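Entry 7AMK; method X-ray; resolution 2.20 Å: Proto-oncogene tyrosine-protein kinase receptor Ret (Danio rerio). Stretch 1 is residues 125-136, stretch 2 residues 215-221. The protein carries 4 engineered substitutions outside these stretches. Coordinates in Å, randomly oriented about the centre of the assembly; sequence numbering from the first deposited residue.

Stretch 1 125-136: ELSTLCFPEKIS
Stretch 2, residues 215-221: LEEVFRS

A short helix, 126-130, packs across an extended strand, 215-221, in one chain of the Ret receptor; the axes approach to 8.7 Å, with 65° between their N-to-C directions, and 462 Å² is buried. Glu125 is the N-cap, its O accepting from Leu129 N (3.0 Å); Cys130 N to Leu126 O and Phe131 N to Ser127 O, both 2.9 Å, close the following turns. Phe131 then leaves helical geometry (phi/psi -138/138), and the chain runs on as loop. Register is set by CA pairs Ser127-Val218 (6.2 Å) and Phe131-Arg220 (7.5 Å).

The strand (Val218 phi/psi -128/135) alternates: Glu216, Val218 and Arg220 point toward stretch 1, Glu217 and Phe219 away. Val218 (chi1 t) is the central bump, its compact branches filling a hollow of helix and ring. Val218 CG2 lies 4.2 Å from Leu126 CB and 4.3 Å from SG of Cys130 (chi1 m), which is bonded covalently elsewhere in the structure, while Val218 CG1 lies 4.1 Å from Ser127 CA and 4.0 Å from Phe131 CE2. Ser127 (chi1 p), its CB sideways to the strand, offers a small surface here. Leu126 (m, t) extends CD1 to 3.5 Å from Glu216 CG, so the aliphatic part of the glutamate (chi1 -34°, chi2 -108°) serves as apolar surface.

Phe131 (chi1 m, chi2 -77°) is buried, a flat plate beneath Arg220. Arg220 CB sits 3.4 Å from the centroid of the Phe131 ring, 5° off its normal, a CH-pi contact; Val218 O meets the ring edge, 3.5 Å from Phe131 CE2. Arg220 (t, p, t, chi4 -117°) then reaches to the loop, where Arg220 NH2 donates a hydrogen bond to Glu133 O (3.1 Å, 139°) and lies 3.7 Å from Ile135 N. The CB of Glu133 points away. Ile135, modelled only to CB, points toward the strand, with CB 4.0 Å from Arg220 NE.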

# COMPACT_ATOMS: atom_id res chain seq x y z
N GLU A 125 -20.35 61.75 4.93
CA GLU A 125 -20.74 61.05 6.15
C GLU A 125 -19.53 60.85 7.06
O GLU A 125 -18.43 60.53 6.59
CB GLU A 125 -21.37 59.69 5.83
CG GLU A 125 -22.45 59.69 4.77
N LEU A 126 -19.76 61.00 8.37
CA LEU A 126 -18.67 60.88 9.33
C LEU A 126 -17.90 59.60 9.13
O LEU A 126 -16.67 59.59 9.22
CB LEU A 126 -19.19 60.96 10.77
CG LEU A 126 -19.60 62.38 11.22
CD1 LEU A 126 -19.87 62.46 12.72
CD2 LEU A 126 -18.56 63.43 10.80
N SER A 127 -18.61 58.50 8.84
CA SER A 127 -17.92 57.23 8.65
C SER A 127 -16.92 57.30 7.49
O SER A 127 -15.80 56.80 7.61
CB SER A 127 -18.94 56.11 8.43
OG SER A 127 -19.75 56.38 7.32
N THR A 128 -17.31 57.96 6.38
CA THR A 128 -16.39 58.12 5.26
C THR A 128 -15.22 59.02 5.63
O THR A 128 -14.08 58.75 5.23
CB THR A 128 -17.12 58.71 4.04
OG1 THR A 128 -18.33 57.99 3.78
CG2 THR A 128 -16.23 58.65 2.80
N LEU A 129 -15.49 60.11 6.35
CA LEU A 129 -14.41 60.99 6.78
C LEU A 129 -13.37 60.24 7.60
O LEU A 129 -12.16 60.47 7.47
CB LEU A 129 -14.97 62.16 7.59
CG LEU A 129 -13.94 63.03 8.33
CD1 LEU A 129 -12.98 63.75 7.36
CD2 LEU A 129 -14.63 64.04 9.24
N CYS A 130 -13.84 59.33 8.45
CA CYS A 130 -13.04 58.56 9.38
C CYS A 130 -12.27 57.41 8.73
O CYS A 130 -11.08 57.23 8.99
CB CYS A 130 -13.97 58.02 10.47
SG CYS A 130 -14.30 59.26 11.75
N PHE A 131 -12.94 56.60 7.90
CA PHE A 131 -12.38 55.34 7.45
C PHE A 131 -12.64 55.12 5.97
O PHE A 131 -13.75 55.37 5.49
CB PHE A 131 -12.97 54.14 8.22
CG PHE A 131 -12.69 54.15 9.69
CD1 PHE A 131 -11.44 53.80 10.18
CD2 PHE A 131 -13.70 54.45 10.59
CE1 PHE A 131 -11.21 53.78 11.55
CE2 PHE A 131 -13.46 54.43 11.96
CZ PHE A 131 -12.21 54.10 12.44
N PRO A 132 -11.64 54.62 5.24
CA PRO A 132 -11.87 54.24 3.85
C PRO A 132 -13.06 53.31 3.71
O PRO A 132 -13.45 52.59 4.63
CB PRO A 132 -10.58 53.52 3.46
CG PRO A 132 -9.54 54.07 4.41
CD PRO A 132 -10.26 54.38 5.69
N GLU A 133 -13.65 53.34 2.52
CA GLU A 133 -14.85 52.55 2.26
C GLU A 133 -14.62 51.08 2.57
O GLU A 133 -15.34 50.47 3.37
CB GLU A 133 -15.28 52.77 0.81
CG GLU A 133 -15.58 54.22 0.50
CD GLU A 133 -14.33 55.05 0.25
OE1 GLU A 133 -13.29 54.46 -0.13
OE2 GLU A 133 -14.39 56.29 0.43
N LYS A 134 -13.59 50.49 1.94
CA LYS A 134 -13.20 49.10 2.16
C LYS A 134 -11.80 49.10 2.74
O LYS A 134 -10.85 49.57 2.10
CB LYS A 134 -13.24 48.31 0.85
N ILE A 135 -11.65 48.57 3.96
CA ILE A 135 -10.38 48.63 4.68
C ILE A 135 -9.61 47.34 4.42
O ILE A 135 -10.04 46.25 4.82
CB ILE A 135 -10.60 48.85 6.18
N SER A 136 -8.47 47.46 3.75
CA SER A 136 -7.58 46.32 3.53
C SER A 136 -6.83 45.97 4.81
O SER A 136 -6.42 46.86 5.57
CB SER A 136 -6.59 46.67 2.43
OG SER A 136 -5.91 47.87 2.77
N LEU A 215 -18.86 65.68 20.23
CA LEU A 215 -17.78 64.75 19.94
C LEU A 215 -18.42 63.45 19.49
O LEU A 215 -19.11 62.79 20.27
CB LEU A 215 -16.90 64.56 21.18
CG LEU A 215 -15.54 63.86 20.97
CD1 LEU A 215 -14.59 64.72 20.11
CD2 LEU A 215 -14.91 63.48 22.30
N GLU A 216 -18.24 63.10 18.23
CA GLU A 216 -18.83 61.89 17.67
C GLU A 216 -17.78 60.78 17.57
O GLU A 216 -16.59 61.04 17.41
CB GLU A 216 -19.39 62.15 16.27
CG GLU A 216 -19.97 63.52 16.07
CD GLU A 216 -21.47 63.47 15.98
OE1 GLU A 216 -22.03 62.47 16.49
OE2 GLU A 216 -22.07 64.40 15.41
N GLU A 217 -18.25 59.54 17.60
CA GLU A 217 -17.34 58.42 17.44
C GLU A 217 -17.88 57.43 16.41
O GLU A 217 -19.09 57.18 16.35
CB GLU A 217 -17.10 57.73 18.78
CG GLU A 217 -18.37 57.30 19.42
CD GLU A 217 -18.20 56.84 20.86
OE1 GLU A 217 -17.06 56.61 21.31
OE2 GLU A 217 -19.24 56.72 21.54
N VAL A 218 -16.96 56.88 15.60
CA VAL A 218 -17.25 55.82 14.63
C VAL A 218 -16.27 54.68 14.87
O VAL A 218 -15.06 54.92 15.01
CB VAL A 218 -17.12 56.31 13.15
CG1 VAL A 218 -17.43 55.18 12.20
CG2 VAL A 218 -18.02 57.45 12.84
N PHE A 219 -16.76 53.44 14.87
CA PHE A 219 -15.92 52.27 15.07
C PHE A 219 -15.76 51.48 13.78
O PHE A 219 -16.67 51.42 12.96
CB PHE A 219 -16.47 51.36 16.16
CG PHE A 219 -16.65 52.04 17.48
CD1 PHE A 219 -17.82 52.74 17.76
CD2 PHE A 219 -15.65 51.99 18.44
CE1 PHE A 219 -17.99 53.37 19.00
CE2 PHE A 219 -15.82 52.62 19.67
CZ PHE A 219 -16.99 53.30 19.95
N ARG A 220 -14.60 50.85 13.62
CA ARG A 220 -14.26 50.08 12.43
C ARG A 220 -13.50 48.83 12.85
O ARG A 220 -12.45 48.91 13.48
CB ARG A 220 -13.43 50.92 11.46
CG ARG A 220 -12.99 50.19 10.19
CD ARG A 220 -14.10 49.29 9.70
NE ARG A 220 -13.98 49.00 8.28
CZ ARG A 220 -14.87 49.36 7.37
NH1 ARG A 220 -15.99 49.97 7.71
NH2 ARG A 220 -14.63 49.10 6.08
N SER A 221 -14.04 47.68 12.49
CA SER A 221 -13.40 46.40 12.80
C SER A 221 -12.40 46.03 11.71
O SER A 221 -12.74 46.03 10.53
CB SER A 221 -14.47 45.32 12.91
OG SER A 221 -13.93 44.14 13.42